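Local coordinates for protein eukaryotic translation initiation factor 4 gamma 5 (Trypanosoma cruzi, PDB 6OZU) that probably acts in translation initiation as an eIF4G-type scaffold, whose MIF4G domain, as in relatives, may bind the RNA helicase eIF4A, at residues Leu109-Ile113 and Arg124-Phe128; Trp159-Gly163 and Leu208-Pro213. All coordinates share one frame; numbering follows the deposited sequence.

Interaction 1: residues Leu109-Ile113 and Arg124-Phe128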
loop_
_atom_site.group_PDB
_atom_site.type_symbol
_atom_site.label_atom_id
_atom_site.label_comp_id
_atom_site.label_asym_id
_atom_site.label_seq_id
_atom_site.Cartn_x
_atom_site.Cartn_y
_atom_site.Cartn_z
ATOM N N LEU A 109 -12.496 -13.994 7.686
ATOM C CA LEU A 109 -13.113 -13.378 8.870
ATOM C C LEU A 109 -14.629 -13.377 8.780
ATOM O O LEU A 109 -15.290 -13.859 9.701
ATOM C CB LEU A 109 -12.598 -11.935 9.098
ATOM C CG LEU A 109 -13.181 -11.184 10.314
ATOM C CD1 LEU A 109 -12.377 -11.453 11.579
ATOM C CD2 LEU A 109 -13.269 -9.711 10.036
ATOM N N GLU A 110 -15.170 -12.858 7.671
ATOM C CA GLU A 110 -16.608 -12.762 7.452
ATOM C C GLU A 110 -17.306 -14.149 7.441
ATOM O O GLU A 110 -18.395 -14.266 8.003
ATOM C CB GLU A 110 -16.915 -11.905 6.210
ATOM C CG GLU A 110 -16.482 -10.439 6.346
ATOM C CD GLU A 110 -16.857 -9.649 7.600
ATOM O OE1 GLU A 110 -17.939 -9.906 8.179
ATOM O OE2 GLU A 110 -16.070 -8.756 7.996
ATOM N N ARG A 111 -16.642 -15.198 6.919
ATOM C CA ARG A 111 -17.160 -16.569 6.920
ATOM C C ARG A 111 -17.108 -17.158 8.341
ATOM O O ARG A 111 -18.043 -17.840 8.758
ATOM C CB ARG A 111 -16.351 -17.458 5.963
ATOM C CG ARG A 111 -16.674 -17.251 4.491
ATOM C CD ARG A 111 -16.008 -18.269 3.563
ATOM N NE ARG A 111 -14.550 -18.405 3.705
ATOM C CZ ARG A 111 -13.648 -17.825 2.916
ATOM N NH1 ARG A 111 -14.033 -16.993 1.950
ATOM N NH2 ARG A 111 -12.351 -18.026 3.121
ATOM N N GLU A 112 -15.998 -16.903 9.065
ATOM C CA GLU A 112 -15.720 -17.350 10.428
ATOM C C GLU A 112 -16.709 -16.756 11.468
ATOM O O GLU A 112 -17.105 -17.482 12.386
ATOM C CB GLU A 112 -14.262 -16.998 10.769
ATOM C CG GLU A 112 -13.748 -17.457 12.122
ATOM C CD GLU A 112 -12.266 -17.225 12.371
ATOM O OE1 GLU A 112 -11.628 -16.481 11.588
ATOM O OE2 GLU A 112 -11.744 -17.771 13.372
ATOM N N ILE A 113 -17.115 -15.464 11.318
ATOM C CA ILE A 113 -18.018 -14.788 12.260
ATOM C C ILE A 113 -19.474 -14.676 11.759
ATOM O O ILE A 113 -20.263 -13.929 12.350
ATOM C CB ILE A 113 -17.460 -13.389 12.704
ATOM C CG1 ILE A 113 -17.396 -12.377 11.521
ATOM C CG2 ILE A 113 -16.110 -13.540 13.431
ATOM C CD1 ILE A 113 -17.129 -10.968 11.842
ATOM N N ARG A 124 -14.330 -9.360 17.150
ATOM C CA ARG A 124 -13.463 -10.050 16.190
ATOM C C ARG A 124 -13.129 -9.132 14.996
ATOM O O ARG A 124 -12.004 -9.157 14.500
ATOM C CB ARG A 124 -14.103 -11.374 15.729
ATOM C CG ARG A 124 -14.202 -12.451 16.815
ATOM C CD ARG A 124 -12.867 -13.111 17.099
ATOM N NE ARG A 124 -12.204 -13.577 15.879
ATOM C CZ ARG A 124 -11.972 -14.850 15.581
ATOM N NH1 ARG A 124 -12.334 -15.813 16.422
ATOM N NH2 ARG A 124 -11.355 -15.169 14.454
ATOM N N ARG A 125 -14.098 -8.304 14.576
ATOM C CA ARG A 125 -13.964 -7.288 13.518
ATOM C C ARG A 125 -12.947 -6.189 13.918
ATOM O O ARG A 125 -12.160 -5.753 13.073
ATOM C CB ARG A 125 -15.328 -6.662 13.219
ATOM C CG ARG A 125 -16.111 -7.390 12.152
ATOM C CD ARG A 125 -17.540 -6.878 12.105
ATOM N NE ARG A 125 -18.277 -7.399 10.953
ATOM C CZ ARG A 125 -19.518 -7.869 11.011
ATOM N NH1 ARG A 125 -20.184 -7.868 12.162
ATOM N NH2 ARG A 125 -20.108 -8.333 9.918
ATOM N N LEU A 126 -12.960 -5.763 15.209
ATOM C CA LEU A 126 -12.027 -4.773 15.765
ATOM C C LEU A 126 -10.606 -5.332 15.841
ATOM O O LEU A 126 -9.652 -4.627 15.494
ATOM C CB LEU A 126 -12.510 -4.265 17.134
ATOM C CG LEU A 126 -11.573 -3.315 17.926
ATOM C CD1 LEU A 126 -11.419 -1.956 17.254
ATOM C CD2 LEU A 126 -12.083 -3.106 19.306
ATOM N N ILE A 127 -10.468 -6.609 16.275
ATOM C CA ILE A 127 -9.183 -7.304 16.373
ATOM C C ILE A 127 -8.554 -7.398 14.980
ATOM O O ILE A 127 -7.349 -7.175 14.828
ATOM C CB ILE A 127 -9.361 -8.709 17.041
ATOM C CG1 ILE A 127 -9.813 -8.571 18.518
ATOM C CG2 ILE A 127 -8.078 -9.566 16.934
ATOM C CD1 ILE A 127 -10.434 -9.866 19.121
ATOM N N PHE A 128 -9.379 -7.714 13.972
ATOM C CA PHE A 128 -8.937 -7.840 12.596
ATOM C C PHE A 128 -8.503 -6.517 12.001
ATOM O O PHE A 128 -7.454 -6.462 11.371
ATOM C CB PHE A 128 -9.994 -8.541 11.729
ATOM C CG PHE A 128 -9.513 -8.832 10.325
ATOM C CD1 PHE A 128 -8.613 -9.861 10.078
ATOM C CD2 PHE A 128 -9.935 -8.051 9.251
ATOM C CE1 PHE A 128 -8.138 -10.095 8.789
ATOM C CE2 PHE A 128 -9.472 -8.296 7.962
ATOM C CZ PHE A 128 -8.584 -9.315 7.739
#
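Leu109 and Phe128 both turn CG away from the backbone N (chi1 180° and -174°), which lets them reach toward each other between helices 82-112 and 118-144. Both methyls of Leu109 press on the same side of Phe128 CB: CD1 sits 3.8 Å from Phe128 CB and also abuts the Arg124 carbonyl oxygen, whereas CD2 approaches the ring obliquely, 3.8 Å from Phe128 CD2. The Phe128 side chain also touches Ala105 and Gln106 of helix 82-112. Ile113, the first residue beyond that helix, divides its branches between two arginines. Its CG2 packs 3.7 Å from Arg124 CB, and its CD1 lies 3.7 Å from Arg125 CG; the same methyl lies over one face of the Arg125 guanidinium, toward its rim. Here the two consecutive helices pair antiparallel close to their connection, in the manner of the all-helical, HEAT-like MIF4G fold. Salt bridges flank the apolar strip. The Arg124 chain, folded at chi2 and chi3, brings NH2 to 2.8 Å from Glu112 OE2; the carboxylate meets the guanidinium edge with the two planes 84° apart, and the hydrogen bond is weak. Arg125 places NH2 3.2 Å from Glu110 OE1 in another weak, bent bond. The same NH2 also forms a salt bridge with a sulfate ion, probably from the crystallisation liquor.

Interaction 2: residues Trp159-Gly163 and Leu208-Pro213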
loop_
_atom_site.group_PDB
_atom_site.type_symbol
_atom_site.label_atom_id
_atom_site.label_comp_id
_atom_site.label_asym_id
_atom_site.label_seq_id
_atom_site.Cartn_x
_atom_site.Cartn_y
_atom_site.Cartn_z
ATOM N N TRP A 159 -12.866 -4.668 -3.379
ATOM C CA TRP A 159 -13.337 -5.514 -2.280
ATOM C C TRP A 159 -13.478 -4.755 -0.972
ATOM O O TRP A 159 -14.359 -5.068 -0.176
ATOM C CB TRP A 159 -12.516 -6.802 -2.103
ATOM C CG TRP A 159 -11.054 -6.635 -1.800
ATOM C CD1 TRP A 159 -10.014 -6.826 -2.669
ATOM C CD2 TRP A 159 -10.460 -6.420 -0.497
ATOM N NE1 TRP A 159 -8.811 -6.713 -2.002
ATOM C CE2 TRP A 159 -9.056 -6.431 -0.673
ATOM C CE3 TRP A 159 -10.979 -6.250 0.803
ATOM C CZ2 TRP A 159 -8.170 -6.231 0.397
ATOM C CZ3 TRP A 159 -10.099 -6.044 1.855
ATOM C CH2 TRP A 159 -8.715 -6.041 1.649
ATOM N N LEU A 160 -12.648 -3.729 -0.760
ATOM C CA LEU A 160 -12.703 -2.899 0.446
ATOM C C LEU A 160 -14.026 -2.141 0.543
ATOM O O LEU A 160 -14.593 -2.062 1.636
ATOM C CB LEU A 160 -11.509 -1.938 0.452
ATOM C CG LEU A 160 -11.117 -1.292 1.776
ATOM C CD1 LEU A 160 -10.399 -2.293 2.687
ATOM C CD2 LEU A 160 -10.225 -0.103 1.530
ATOM N N LEU A 161 -14.534 -1.610 -0.605
ATOM C CA LEU A 161 -15.779 -0.851 -0.663
ATOM C C LEU A 161 -17.003 -1.670 -1.049
ATOM O O LEU A 161 -18.063 -1.480 -0.457
ATOM C CB LEU A 161 -15.645 0.344 -1.619
ATOM C CG LEU A 161 -14.574 1.421 -1.313
ATOM C CD1 LEU A 161 -14.446 2.370 -2.499
ATOM C CD2 LEU A 161 -14.902 2.215 -0.032
ATOM N N TYR A 162 -16.884 -2.532 -2.074
ATOM C CA TYR A 162 -17.994 -3.354 -2.571
ATOM C C TYR A 162 -18.086 -4.741 -1.949
ATOM O O TYR A 162 -19.044 -5.454 -2.234
ATOM C CB TYR A 162 -17.968 -3.464 -4.104
ATOM C CG TYR A 162 -18.181 -2.154 -4.843
ATOM C CD1 TYR A 162 -19.457 -1.631 -5.015
ATOM C CD2 TYR A 162 -17.115 -1.483 -5.437
ATOM C CE1 TYR A 162 -19.666 -0.458 -5.741
ATOM C CE2 TYR A 162 -17.309 -0.301 -6.149
ATOM C CZ TYR A 162 -18.589 0.205 -6.302
ATOM O OH TYR A 162 -18.800 1.367 -6.987
ATOM N N GLY A 163 -17.127 -5.101 -1.094
ATOM C CA GLY A 163 -17.092 -6.403 -0.449
ATOM C C GLY A 163 -16.297 -7.425 -1.233
ATOM O O GLY A 163 -16.087 -7.268 -2.444
ATOM N N LEU A 208 -14.125 3.206 -10.032
ATOM C CA LEU A 208 -15.071 2.577 -9.107
ATOM C C LEU A 208 -16.491 3.146 -9.311
ATOM O O LEU A 208 -17.473 2.454 -9.066
ATOM C CB LEU A 208 -14.627 2.789 -7.651
ATOM C CG LEU A 208 -13.311 2.143 -7.232
ATOM C CD1 LEU A 208 -12.738 2.851 -6.042
ATOM C CD2 LEU A 208 -13.472 0.665 -6.969
ATOM N N MET A 209 -16.588 4.387 -9.791
ATOM C CA MET A 209 -17.846 5.060 -10.077
ATOM C C MET A 209 -18.567 4.473 -11.274
ATOM O O MET A 209 -19.762 4.725 -11.458
ATOM C CB MET A 209 -17.566 6.510 -10.350
ATOM C CG MET A 209 -17.492 7.283 -9.136
ATOM S SD MET A 209 -18.049 8.864 -9.569
ATOM C CE MET A 209 -19.773 8.455 -10.075
ATOM N N HIS A 210 -17.832 3.744 -12.121
ATOM C CA HIS A 210 -18.397 3.102 -13.298
ATOM C C HIS A 210 -18.430 1.591 -13.050
ATOM O O HIS A 210 -18.075 0.793 -13.917
ATOM C CB HIS A 210 -17.664 3.558 -14.572
ATOM C CG HIS A 210 -17.845 5.028 -14.840
ATOM N ND1 HIS A 210 -16.876 5.954 -14.479
ATOM C CD2 HIS A 210 -18.907 5.692 -15.357
ATOM C CE1 HIS A 210 -17.361 7.142 -14.817
ATOM N NE2 HIS A 210 -18.583 7.038 -15.344
ATOM N N MET A 211 -18.841 1.219 -11.807
ATOM C CA MET A 211 -19.001 -0.146 -11.297
ATOM C C MET A 211 -20.357 -0.312 -10.607
ATOM O O MET A 211 -20.518 -1.113 -9.681
ATOM C CB MET A 211 -17.837 -0.533 -10.384
ATOM C CG MET A 211 -16.582 -0.840 -11.145
ATOM S SD MET A 211 -15.218 -1.258 -10.048
ATOM C CE MET A 211 -13.883 -1.206 -11.215
ATOM N N HIS A 212 -21.337 0.460 -11.105
ATOM C CA HIS A 212 -22.747 0.549 -10.726
ATOM C C HIS A 212 -22.961 0.844 -9.229
ATOM O O HIS A 212 -23.653 0.081 -8.545
ATOM C CB HIS A 212 -23.517 -0.688 -11.207
ATOM C CG HIS A 212 -23.336 -0.919 -12.678
ATOM N ND1 HIS A 212 -24.063 -0.196 -13.622
ATOM C CD2 HIS A 212 -22.449 -1.711 -13.324
ATOM C CE1 HIS A 212 -23.625 -0.607 -14.803
ATOM N NE2 HIS A 212 -22.655 -1.519 -14.674
ATOM N N PRO A 213 -22.416 1.984 -8.714
ATOM C CA PRO A 213 -22.638 2.331 -7.309
ATOM C C PRO A 213 -24.081 2.756 -7.048
ATOM O O PRO A 213 -24.750 3.302 -7.937
ATOM C CB PRO A 213 -21.685 3.513 -7.095
ATOM C CG PRO A 213 -21.542 4.134 -8.398
ATOM C CD PRO A 213 -21.590 3.016 -9.380
#
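Tyr162 and Leu208 are joined by the one hydrogen bond of this contact, in which the phenol OH donates to the Leu208 backbone O at 2.7 Å. The hydroxyl arrives from above the carbonyl plane, 36° out of it, with a C=O...donor angle of 141°. The same oxygen accepts a weak bond from Met211 N across the type I turn from Leu208 to Met211, so the phenol grips the turn at its first residue.

Apolar contacts accompany this bond. Leu208 CD2 lies 4.0 Å from Tyr162 CE2, while its other methyl, CD1, meets Leu161 CD1 at 4.0 Å, the two leucine side chains crossing at about a right angle. Neighbouring residues Leu154 and Leu157 of helix 150-162 extend the surface on which Leu208 rests. At the far end of the phenol, the proline ring packs against the hydroxyl in van der Waals contact, Pro213 CB coming to 3.6 Å from Tyr162 OH, and Pro213 CA lies near the aromatic plane at the edge.

A sulfur-aromatic contact completes the set. Met211 CB faces the hydroxyl end of Tyr162, but the chain, extended beyond CG (chi2 179°), then leads away, leaving SD 5.5 Å from the ring centroid in an oblique Met-aromatic approach. Met217 of helix 215-235 also touches Tyr162. An aromatic residue in the last turn of helix 150-162 is thus inserted against the loop linking helices 194-208 and 215-235, a contact consistent with the HEAT-like helical solenoid of MIF4G domains.

How the interactions relate
Both segments of interaction 1 precede those of interaction 2 along the chain, and helices 118-144 and 150-162, which follow each other, lead from one to the other. Their centres are 21 Å apart and their nearest atoms about 7 Å, without touching. Trp159 spans part of the interval by packing on Glu103 and Gln106 of helix 82-112, the helix that also carries residues 109-112. Interaction 1 joins sequential helices, whereas interaction 2 links segments 45 residues apart and involves the loop before the final helix, 215-235. One MIF4G domain thus combines a pairing of consecutive helices with a contact between parts distant in sequence.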